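Local coordinates for protein urea carboxylase (Thermus thermophilus, PDB 3OPF) that is of unproven function but probably binds ATP and acts as a hydrolase, carrying paired carboxyltransferase-type domains of cyclophilin-like fold, at residues M1-Y6 with Y50-L55; P90-R95 with L133-K138; F413-A418 with G481-G486. All coordinates share one frame; numbering follows the deposited sequence.

Interaction 1: residues M1-Y6 with Y50-L55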
loop_
_atom_site.group_PDB
_atom_site.type_symbol
_atom_site.label_atom_id
_atom_site.label_comp_id
_atom_site.label_asym_id
_atom_site.label_seq_id
_atom_site.Cartn_x
_atom_site.Cartn_y
_atom_site.Cartn_z
ATOM N N MET A 1 16.901 -1.055 -0.063
ATOM C CA MET A 1 16.671 0.152 -0.903
ATOM C C MET A 1 15.738 -0.140 -2.075
ATOM O O MET A 1 15.700 -1.254 -2.602
ATOM C CB MET A 1 17.998 0.704 -1.438
ATOM C CG MET A 1 18.470 1.981 -0.756
ATOM S SD MET A 1 19.728 2.842 -1.723
ATOM C CE MET A 1 18.786 3.305 -3.178
ATOM N N VAL A 2 15.000 0.888 -2.478
ATOM C CA VAL A 2 14.070 0.807 -3.590
ATOM C C VAL A 2 14.261 2.046 -4.454
ATOM O O VAL A 2 14.395 3.152 -3.930
ATOM C CB VAL A 2 12.612 0.750 -3.076
ATOM C CG1 VAL A 2 11.629 0.828 -4.226
ATOM C CG2 VAL A 2 12.383 -0.517 -2.245
ATOM N N ARG A 3 14.296 1.859 -5.770
ATOM C CA ARG A 3 14.294 2.983 -6.712
ATOM C C ARG A 3 13.230 2.746 -7.775
ATOM O O ARG A 3 12.686 1.650 -7.869
ATOM C CB ARG A 3 15.675 3.170 -7.341
ATOM C CG ARG A 3 16.679 3.850 -6.406
ATOM C CD ARG A 3 18.050 3.966 -7.043
ATOM N NE ARG A 3 19.030 4.587 -6.150
ATOM C CZ ARG A 3 20.339 4.663 -6.395
ATOM N NH1 ARG A 3 20.858 4.153 -7.511
ATOM N NH2 ARG A 3 21.142 5.251 -5.514
ATOM N N GLY A 4 12.914 3.777 -8.554
ATOM C CA GLY A 4 11.902 3.646 -9.593
ATOM C C GLY A 4 11.948 4.738 -10.637
ATOM O O GLY A 4 12.696 5.708 -10.503
ATOM N N PHE A 5 11.148 4.569 -11.687
ATOM C CA PHE A 5 11.025 5.576 -12.735
ATOM C C PHE A 5 9.754 5.379 -13.558
ATOM O O PHE A 5 9.109 4.322 -13.501
ATOM C CB PHE A 5 12.260 5.574 -13.649
ATOM C CG PHE A 5 12.593 4.223 -14.224
ATOM C CD1 PHE A 5 11.827 3.673 -15.244
ATOM C CD2 PHE A 5 13.689 3.508 -13.757
ATOM C CE1 PHE A 5 12.141 2.431 -15.778
ATOM C CE2 PHE A 5 14.008 2.263 -14.289
ATOM C CZ PHE A 5 13.231 1.726 -15.299
ATOM N N TYR A 6 9.418 6.412 -14.328
ATOM C CA TYR A 6 8.173 6.464 -15.088
ATOM C C TYR A 6 8.445 6.443 -16.583
ATOM O O TYR A 6 9.320 7.162 -17.070
ATOM C CB TYR A 6 7.406 7.758 -14.758
ATOM C CG TYR A 6 6.805 7.786 -13.375
ATOM C CD1 TYR A 6 5.486 7.395 -13.162
ATOM C CD2 TYR A 6 7.556 8.207 -12.278
ATOM C CE1 TYR A 6 4.924 7.421 -11.886
ATOM C CE2 TYR A 6 7.011 8.237 -11.001
ATOM C CZ TYR A 6 5.695 7.838 -10.810
ATOM O OH TYR A 6 5.160 7.859 -9.545
ATOM N N TYR A 50 12.294 -1.038 -8.676
ATOM C CA TYR A 50 13.320 -2.072 -8.714
ATOM C C TYR A 50 14.301 -1.959 -7.549
ATOM O O TYR A 50 14.426 -0.898 -6.932
ATOM C CB TYR A 50 14.077 -2.008 -10.042
ATOM C CG TYR A 50 14.861 -0.725 -10.245
ATOM C CD1 TYR A 50 14.220 0.458 -10.612
ATOM C CD2 TYR A 50 16.243 -0.697 -10.077
ATOM C CE1 TYR A 50 14.943 1.641 -10.803
ATOM C CE2 TYR A 50 16.974 0.479 -10.265
ATOM C CZ TYR A 50 16.318 1.641 -10.627
ATOM O OH TYR A 50 17.034 2.803 -10.811
ATOM N N ASP A 51 14.976 -3.070 -7.255
ATOM C CA ASP A 51 16.034 -3.116 -6.250
ATOM C C ASP A 51 17.401 -3.045 -6.950
ATOM O O ASP A 51 17.798 -4.009 -7.613
ATOM C CB ASP A 51 15.925 -4.405 -5.428
ATOM C CG ASP A 51 16.963 -4.488 -4.318
ATOM O OD1 ASP A 51 17.792 -3.564 -4.186
ATOM O OD2 ASP A 51 16.947 -5.484 -3.569
ATOM N N PRO A 52 18.124 -1.911 -6.800
ATOM C CA PRO A 52 19.414 -1.687 -7.479
ATOM C C PRO A 52 20.446 -2.795 -7.264
ATOM O O PRO A 52 21.192 -3.122 -8.186
ATOM C CB PRO A 52 19.925 -0.383 -6.856
ATOM C CG PRO A 52 18.738 0.289 -6.328
ATOM C CD PRO A 52 17.770 -0.776 -5.929
ATOM N N ARG A 53 20.486 -3.352 -6.053
ATOM C CA ARG A 53 21.420 -4.427 -5.708
ATOM C C ARG A 53 21.287 -5.639 -6.633
ATOM O O ARG A 53 22.291 -6.216 -7.051
ATOM C CB ARG A 53 21.216 -4.873 -4.254
ATOM C CG ARG A 53 21.595 -3.826 -3.218
ATOM N N ARG A 54 20.049 -6.011 -6.952
ATOM C CA ARG A 54 19.768 -7.193 -7.773
ATOM C C ARG A 54 19.516 -6.875 -9.249
ATOM O O ARG A 54 19.704 -7.734 -10.110
ATOM C CB ARG A 54 18.567 -7.945 -7.206
ATOM C CG ARG A 54 18.832 -8.586 -5.858
ATOM C CD ARG A 54 17.581 -9.251 -5.321
ATOM N NE ARG A 54 16.564 -8.269 -4.955
ATOM C CZ ARG A 54 15.328 -8.565 -4.559
ATOM N NH1 ARG A 54 14.927 -9.833 -4.468
ATOM N NH2 ARG A 54 14.487 -7.587 -4.247
ATOM N N LEU A 55 19.086 -5.650 -9.539
ATOM C CA LEU A 55 18.763 -5.253 -10.906
ATOM C C LEU A 55 19.155 -3.800 -11.125
ATOM O O LEU A 55 18.598 -2.908 -10.493
ATOM C CB LEU A 55 17.265 -5.444 -11.154
ATOM C CG LEU A 55 16.718 -5.185 -12.561
ATOM C CD1 LEU A 55 17.385 -6.087 -13.587
ATOM C CD2 LEU A 55 15.206 -5.388 -12.566
HETATM O O HOH W 1 19.530 2.918 -9.674
HETATM O O HOH W 2 15.592 5.443 -11.068
#

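Interaction 2: residues P90-R95 with L133-K138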
loop_
_atom_site.group_PDB
_atom_site.type_symbol
_atom_site.label_atom_id
_atom_site.label_comp_id
_atom_site.label_asym_id
_atom_site.label_seq_id
_atom_site.Cartn_x
_atom_site.Cartn_y
_atom_site.Cartn_z
ATOM N N PRO A 90 -31.278 10.184 -9.477
ATOM C CA PRO A 90 -32.134 11.334 -9.791
ATOM C C PRO A 90 -31.364 12.642 -10.015
ATOM O O PRO A 90 -31.696 13.396 -10.924
ATOM C CB PRO A 90 -33.044 11.447 -8.554
ATOM C CG PRO A 90 -33.042 10.065 -7.959
ATOM C CD PRO A 90 -31.640 9.581 -8.179
ATOM N N GLU A 91 -30.349 12.892 -9.191
ATOM C CA GLU A 91 -29.541 14.115 -9.286
ATOM C C GLU A 91 -28.767 14.189 -10.601
ATOM O O GLU A 91 -28.715 15.241 -11.239
ATOM C CB GLU A 91 -28.587 14.206 -8.080
ATOM C CG GLU A 91 -27.502 15.274 -8.175
ATOM C CD GLU A 91 -26.517 15.197 -7.021
ATOM O OE1 GLU A 91 -26.943 14.864 -5.898
ATOM O OE2 GLU A 91 -25.322 15.470 -7.235
ATOM N N VAL A 92 -28.170 13.072 -11.006
ATOM C CA VAL A 92 -27.435 13.015 -12.270
ATOM C C VAL A 92 -28.376 13.296 -13.444
ATOM O O VAL A 92 -28.068 14.125 -14.308
ATOM C CB VAL A 92 -26.725 11.643 -12.464
ATOM C CG1 VAL A 92 -26.257 11.466 -13.919
ATOM C CG2 VAL A 92 -25.551 11.527 -11.506
ATOM N N ALA A 93 -29.531 12.629 -13.444
ATOM C CA ALA A 93 -30.554 12.817 -14.473
ATOM C C ALA A 93 -30.996 14.275 -14.609
ATOM O O ALA A 93 -30.993 14.840 -15.718
ATOM C CB ALA A 93 -31.768 11.932 -14.174
ATOM N N SER A 94 -31.367 14.883 -13.481
ATOM C CA SER A 94 -31.880 16.246 -13.500
ATOM C C SER A 94 -30.792 17.239 -13.894
ATOM O O SER A 94 -31.029 18.121 -14.714
ATOM C CB SER A 94 -32.523 16.625 -12.165
ATOM O OG SER A 94 -31.582 16.704 -11.111
ATOM N N ARG A 95 -29.599 17.080 -13.328
ATOM C CA ARG A 95 -28.482 17.977 -13.626
ATOM C C ARG A 95 -28.083 17.967 -15.105
ATOM O O ARG A 95 -27.659 18.990 -15.632
ATOM C CB ARG A 95 -27.267 17.656 -12.734
ATOM C CG ARG A 95 -26.165 18.706 -12.827
ATOM C CD ARG A 95 -25.300 18.810 -11.570
ATOM N NE ARG A 95 -24.353 19.924 -11.701
ATOM C CZ ARG A 95 -24.633 21.204 -11.452
ATOM N NH1 ARG A 95 -25.839 21.578 -11.027
ATOM N NH2 ARG A 95 -23.698 22.131 -11.641
ATOM N N LEU A 133 -23.725 11.788 -20.649
ATOM C CA LEU A 133 -23.683 11.311 -19.261
ATOM C C LEU A 133 -22.441 11.819 -18.513
ATOM O O LEU A 133 -22.183 11.399 -17.392
ATOM C CB LEU A 133 -23.740 9.769 -19.233
ATOM C CG LEU A 133 -23.815 9.049 -17.877
ATOM C CD1 LEU A 133 -24.892 9.672 -16.979
ATOM C CD2 LEU A 133 -24.061 7.555 -18.078
ATOM N N ARG A 134 -21.674 12.724 -19.128
ATOM C CA ARG A 134 -20.474 13.260 -18.496
ATOM C C ARG A 134 -20.827 14.411 -17.555
ATOM O O ARG A 134 -21.364 15.438 -17.979
ATOM C CB ARG A 134 -19.435 13.702 -19.534
ATOM C CG ARG A 134 -18.849 12.528 -20.308
ATOM C CD ARG A 134 -17.870 12.951 -21.386
ATOM N NE ARG A 134 -17.644 11.862 -22.336
ATOM C CZ ARG A 134 -16.894 11.954 -23.429
ATOM N NH1 ARG A 134 -16.271 13.086 -23.727
ATOM N NH2 ARG A 134 -16.772 10.906 -24.234
ATOM N N LEU A 135 -20.526 14.202 -16.274
ATOM C CA LEU A 135 -20.817 15.141 -15.205
ATOM C C LEU A 135 -19.605 15.133 -14.267
ATOM O O LEU A 135 -19.040 14.071 -14.007
ATOM C CB LEU A 135 -22.067 14.657 -14.450
ATOM C CG LEU A 135 -22.644 15.493 -13.319
ATOM C CD1 LEU A 135 -23.205 16.792 -13.876
ATOM C CD2 LEU A 135 -23.721 14.718 -12.570
ATOM N N PRO A 136 -19.196 16.302 -13.748
ATOM C CA PRO A 136 -18.073 16.247 -12.810
ATOM C C PRO A 136 -18.352 15.424 -11.543
ATOM O O PRO A 136 -19.500 15.048 -11.260
ATOM C CB PRO A 136 -17.833 17.720 -12.459
ATOM C CG PRO A 136 -18.402 18.493 -13.610
ATOM C CD PRO A 136 -19.580 17.688 -14.077
ATOM N N ARG A 137 -17.291 15.118 -10.808
ATOM C CA ARG A 137 -17.426 14.535 -9.480
ATOM C C ARG A 137 -18.100 15.572 -8.588
ATOM O O ARG A 137 -18.132 16.765 -8.915
ATOM C CB ARG A 137 -16.057 14.154 -8.915
ATOM C CG ARG A 137 -15.166 15.354 -8.627
ATOM C CD ARG A 137 -13.711 14.974 -8.529
ATOM N NE ARG A 137 -12.912 16.105 -8.066
ATOM C CZ ARG A 137 -11.619 16.051 -7.757
ATOM N NH1 ARG A 137 -10.943 14.911 -7.848
ATOM N NH2 ARG A 137 -11.000 17.152 -7.352
ATOM N N LYS A 138 -18.645 15.129 -7.466
ATOM C CA LYS A 138 -19.318 16.051 -6.565
ATOM C C LYS A 138 -18.346 17.112 -6.066
ATOM O O LYS A 138 -17.149 16.850 -5.969
ATOM C CB LYS A 138 -19.919 15.303 -5.388
ATOM C CG LYS A 138 -20.958 14.293 -5.819
ATOM C CD LYS A 138 -22.092 14.235 -4.843
ATOM C CE LYS A 138 -23.214 13.407 -5.378
ATOM N NZ LYS A 138 -24.489 13.831 -4.776
#

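Interaction 3: residues F413-A418 with G481-G486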
loop_
_atom_site.group_PDB
_atom_site.type_symbol
_atom_site.label_atom_id
_atom_site.label_comp_id
_atom_site.label_asym_id
_atom_site.label_seq_id
_atom_site.Cartn_x
_atom_site.Cartn_y
_atom_site.Cartn_z
ATOM N N PHE A 413 9.465 21.910 8.730
ATOM C CA PHE A 413 8.110 21.386 8.771
ATOM C C PHE A 413 7.965 20.601 10.065
ATOM O O PHE A 413 8.950 20.300 10.734
ATOM C CB PHE A 413 7.845 20.450 7.585
ATOM C CG PHE A 413 7.654 21.160 6.277
ATOM C CD1 PHE A 413 8.740 21.691 5.595
ATOM C CD2 PHE A 413 6.388 21.273 5.711
ATOM C CE1 PHE A 413 8.567 22.346 4.375
ATOM C CE2 PHE A 413 6.204 21.927 4.497
ATOM C CZ PHE A 413 7.299 22.464 3.827
ATOM N N ARG A 414 6.728 20.275 10.415
ATOM C CA ARG A 414 6.443 19.462 11.591
ATOM C C ARG A 414 5.474 18.372 11.183
ATOM O O ARG A 414 4.600 18.587 10.341
ATOM C CB ARG A 414 5.825 20.313 12.705
ATOM C CG ARG A 414 6.770 21.295 13.356
ATOM C CD ARG A 414 7.444 20.699 14.581
ATOM N NE ARG A 414 8.431 21.611 15.154
ATOM C CZ ARG A 414 9.147 21.362 16.249
ATOM N NH1 ARG A 414 10.021 22.263 16.682
ATOM N NH2 ARG A 414 8.992 20.223 16.920
ATOM N N VAL A 415 5.640 17.195 11.771
ATOM C CA VAL A 415 4.732 16.091 11.517
ATOM C C VAL A 415 3.389 16.375 12.197
ATOM O O VAL A 415 3.315 16.515 13.417
ATOM C CB VAL A 415 5.318 14.755 12.011
ATOM C CG1 VAL A 415 4.275 13.630 11.929
ATOM C CG2 VAL A 415 6.569 14.404 11.203
ATOM N N ALA A 416 2.338 16.448 11.389
ATOM C CA ALA A 416 0.976 16.594 11.883
ATOM C C ALA A 416 0.378 15.236 12.208
ATOM O O ALA A 416 -0.285 15.084 13.226
ATOM C CB ALA A 416 0.119 17.296 10.861
ATOM N N ARG A 417 0.596 14.271 11.312
ATOM C CA ARG A 417 0.084 12.906 11.455
ATOM C C ARG A 417 1.078 11.932 10.839
ATOM O O ARG A 417 1.753 12.274 9.866
ATOM C CB ARG A 417 -1.268 12.762 10.746
ATOM C CG ARG A 417 -2.427 13.413 11.477
ATOM C CD ARG A 417 -3.732 13.361 10.690
ATOM N NE ARG A 417 -4.151 11.998 10.357
ATOM C CZ ARG A 417 -5.391 11.649 10.011
ATOM N NH1 ARG A 417 -6.368 12.552 9.966
ATOM N NH2 ARG A 417 -5.661 10.379 9.723
ATOM N N ALA A 418 1.164 10.726 11.403
ATOM C CA ALA A 418 2.084 9.702 10.902
ATOM C C ALA A 418 1.553 8.297 11.120
ATOM O O ALA A 418 1.183 7.920 12.238
ATOM C CB ALA A 418 3.446 9.840 11.562
ATOM N N GLY A 481 9.644 5.944 9.003
ATOM C CA GLY A 481 9.087 4.807 9.732
ATOM C C GLY A 481 9.189 4.978 11.236
ATOM O O GLY A 481 8.592 4.204 11.996
ATOM N N GLN A 482 9.966 5.978 11.663
ATOM C CA GLN A 482 10.100 6.339 13.077
ATOM C C GLN A 482 9.498 7.722 13.412
ATOM O O GLN A 482 9.697 8.242 14.509
ATOM C CB GLN A 482 11.583 6.300 13.472
ATOM C CG GLN A 482 12.214 4.917 13.362
ATOM C CD GLN A 482 11.560 3.891 14.278
ATOM O OE1 GLN A 482 10.881 4.249 15.244
ATOM N NE2 GLN A 482 11.769 2.604 13.979
ATOM N N ALA A 483 8.758 8.299 12.469
ATOM C CA ALA A 483 8.111 9.590 12.665
ATOM C C ALA A 483 6.924 9.500 13.633
ATOM O O ALA A 483 6.296 8.437 13.787
ATOM C CB ALA A 483 7.647 10.157 11.323
ATOM N N ARG A 484 6.645 10.621 14.289
ATOM C CA ARG A 484 5.427 10.768 15.083
ATOM C C ARG A 484 5.011 12.227 15.073
ATOM O O ARG A 484 5.808 13.088 14.706
ATOM C CB ARG A 484 5.639 10.253 16.514
ATOM C CG ARG A 484 6.544 11.105 17.403
ATOM C CD ARG A 484 6.670 10.508 18.809
ATOM N NE ARG A 484 5.362 10.277 19.414
ATOM C CZ ARG A 484 5.085 9.363 20.346
ATOM N NH1 ARG A 484 6.022 8.557 20.831
ATOM N NH2 ARG A 484 3.843 9.253 20.801
ATOM N N PRO A 485 3.759 12.523 15.460
ATOM C CA PRO A 485 3.387 13.940 15.481
ATOM C C PRO A 485 4.310 14.792 16.356
ATOM O O PRO A 485 4.712 14.367 17.448
ATOM C CB PRO A 485 1.965 13.915 16.041
ATOM C CG PRO A 485 1.436 12.597 15.617
ATOM C CD PRO A 485 2.600 11.652 15.708
ATOM N N GLY A 486 4.652 15.976 15.859
ATOM C CA GLY A 486 5.494 16.916 16.594
ATOM C C GLY A 486 6.943 16.914 16.144
ATOM O O GLY A 486 7.655 17.889 16.364
#

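Interaction 1: residues M1-Y6 with Y50-L55
Arg3 and Tyr50 form an antiparallel hydrogen-bonded pair that joins the first strand of the chain, 3-8, to the end of strand 45-50, the middle strand of a three-stranded antiparallel sheet. Arg3 N gives a nearly straight bond (177°) to Tyr50 O at 3.0 Å, and Tyr50 N returns one to Arg3 O at 2.8 Å.

The aromatic contacts centre on Tyr50. Its CG sits between the backbone N and the carbonyl carbon (chi1 64°), which brings the ring back over strand 3-8. Arg3 CB lies over one face of this ring, 4.1 Å from its centroid, in a CH-pi contact. The Phe5 ring meets it obliquely, the planes 51° apart, with CE2 of Phe5 3.7 Å from CE1 of Tyr50; the Phe5 side chain also packs on Leu60 and Leu61 of helix 57-66.

Aliphatic packing extends the contact toward the N-terminus. The extended Arg3 chain crosses the Pro52 ring at about a right angle, CD of Arg3 lying 3.8 Å from CG of Pro52, and Met1 CE approaches that proline carbon loosely.

Two waters tie down the phenol. One accepts from Arg3 NH1 and lies 2.7 Å from Tyr50 OH; the second donates to Gly4 O and also bonds to Tyr50 OH.

Past the pair, the Asp51 carboxylate shapes the turn into the next helix: OD1 accepts from Arg53 N in an Asx turn, and OD2 forms a salt bridge with Arg54 NE.

With a leucine in place of Tyr50, lacking ring and hydroxyl, the two waters would probably lose their common partner and Arg3 CB the face it packs on, leaving the arginine chain freer to turn. The chemistry thus implies a strand pairing reinforced on one face by a largely buried ring whose hydroxyl is satisfied through two bound waters.

Interaction 2: residues P90-R95 with L133-K138
Leu135 inserts its two methyl groups between Val92 and Arg95 on helix 89-96, where an irregular loop of the cyclophilin-like carboxyltransferase domain, subdomain C and D, runs past the helix. CD2 of Leu135 meets Val92 CG2 at 3.8 Å, while its CD1 touches CG and CD of Arg95, both at 3.7 Å, so that the arginine contributes mainly the aliphatic part of its chain. The same methyl lies at the edge of the Arg95 guanidinium, near its plane. Val92 divides its branches: with CG1 anti to the backbone N (chi1 166°), that methyl reaches Leu133 CD1 at 3.8 Å and leaves CG2 for Leu135.

One turn before Arg95, Glu91 meets Lys138 from the opposite direction in a salt bridge.

Further out, strand 169-174 packs against the apolar cluster, Asn169 and Leu171 touching Val92, and helix 100-108 covers Leu133 through Val103 and His107. The loop is fixed by backbone bonds of Leu135 with Gly154 and of Lys138 with Gly167. Asp88 forms a second salt bridge with the Lys138 ammonium. Lys138 NZ approaches Glu91 OE1 on its syn side at 2.9 Å, 24° out of the carboxylate plane, and makes a weak bond to OE2 at 3.1 Å.

Interaction 3: residues F413-A418 with G481-G486
The Arg414 guanidinium presents its edge to Gly486: NH2 donates to Gly486 O at 2.7 Å, the oxygen lying 7° out of the guanidinium plane. The N-H...O angle is 156°, and the nitrogen sits nearly on the extension of the C=O bond. A bend at chi2 (-92°) turns the arginine chain toward the loop, and its CD also rests against Gly486 O at 3.3 Å. The puckered Pro485 ring sets CB 3.8 Å from Ala416 O, with CG also near that oxygen.

Backbone and side chain grip Gly486 together, since its N donates to Val415 O at 2.8 Å, in the carbonyl plane and on a lone pair. The same oxygen receives a CA-H...O contact from Pro485. The positive phi of Gly486 would jam a side chain against the preceding carbonyl.

This joins strand 413-418 to the loop leading into strand 488-492, its neighbour in a seven-stranded mixed sheet of the cyclophilin-like subdomain A and B; Val415 extends the pairing by a backbone bond with Val487. Ala416 and Arg417 both face Glu424 of strand 422-426, a classic beta bulge at which strand 413-418 turns a corner.

Before the corner, Val415 points at the loop, with CB and CG1 each 3.2 Å from Arg484 O. Its CG2 meets Ala483 CB more loosely. Beyond the bulge, Ala418 CB lies 4.2 Å from Ala483 CB and packs beside Arg484 CA, while Tyr278 and Val330 touch the Arg484 side chain.

The three contacts follow one another along the chain without touching. Interactions 1 and 2 both fall in the subdomain C and D range, yet their centres are 43 Å apart; interaction 3, in the A and B range, has its centre about 26 Å from that of interaction 1 and 40 Å from that of interaction 2. Interaction 2 borders, and interaction 3 includes a strand of, seven-stranded sheets with the same strand order, one in each half. Tyr6 OH, hydrogen-bonded to Pro439 O, and Arg137, paired with Glu434, link the halves. No substrate marks an active site: a sulfate bound by Arg137 and a glycerol about 4 Å from the Arg417 side chain probably come from the crystallisation liquor.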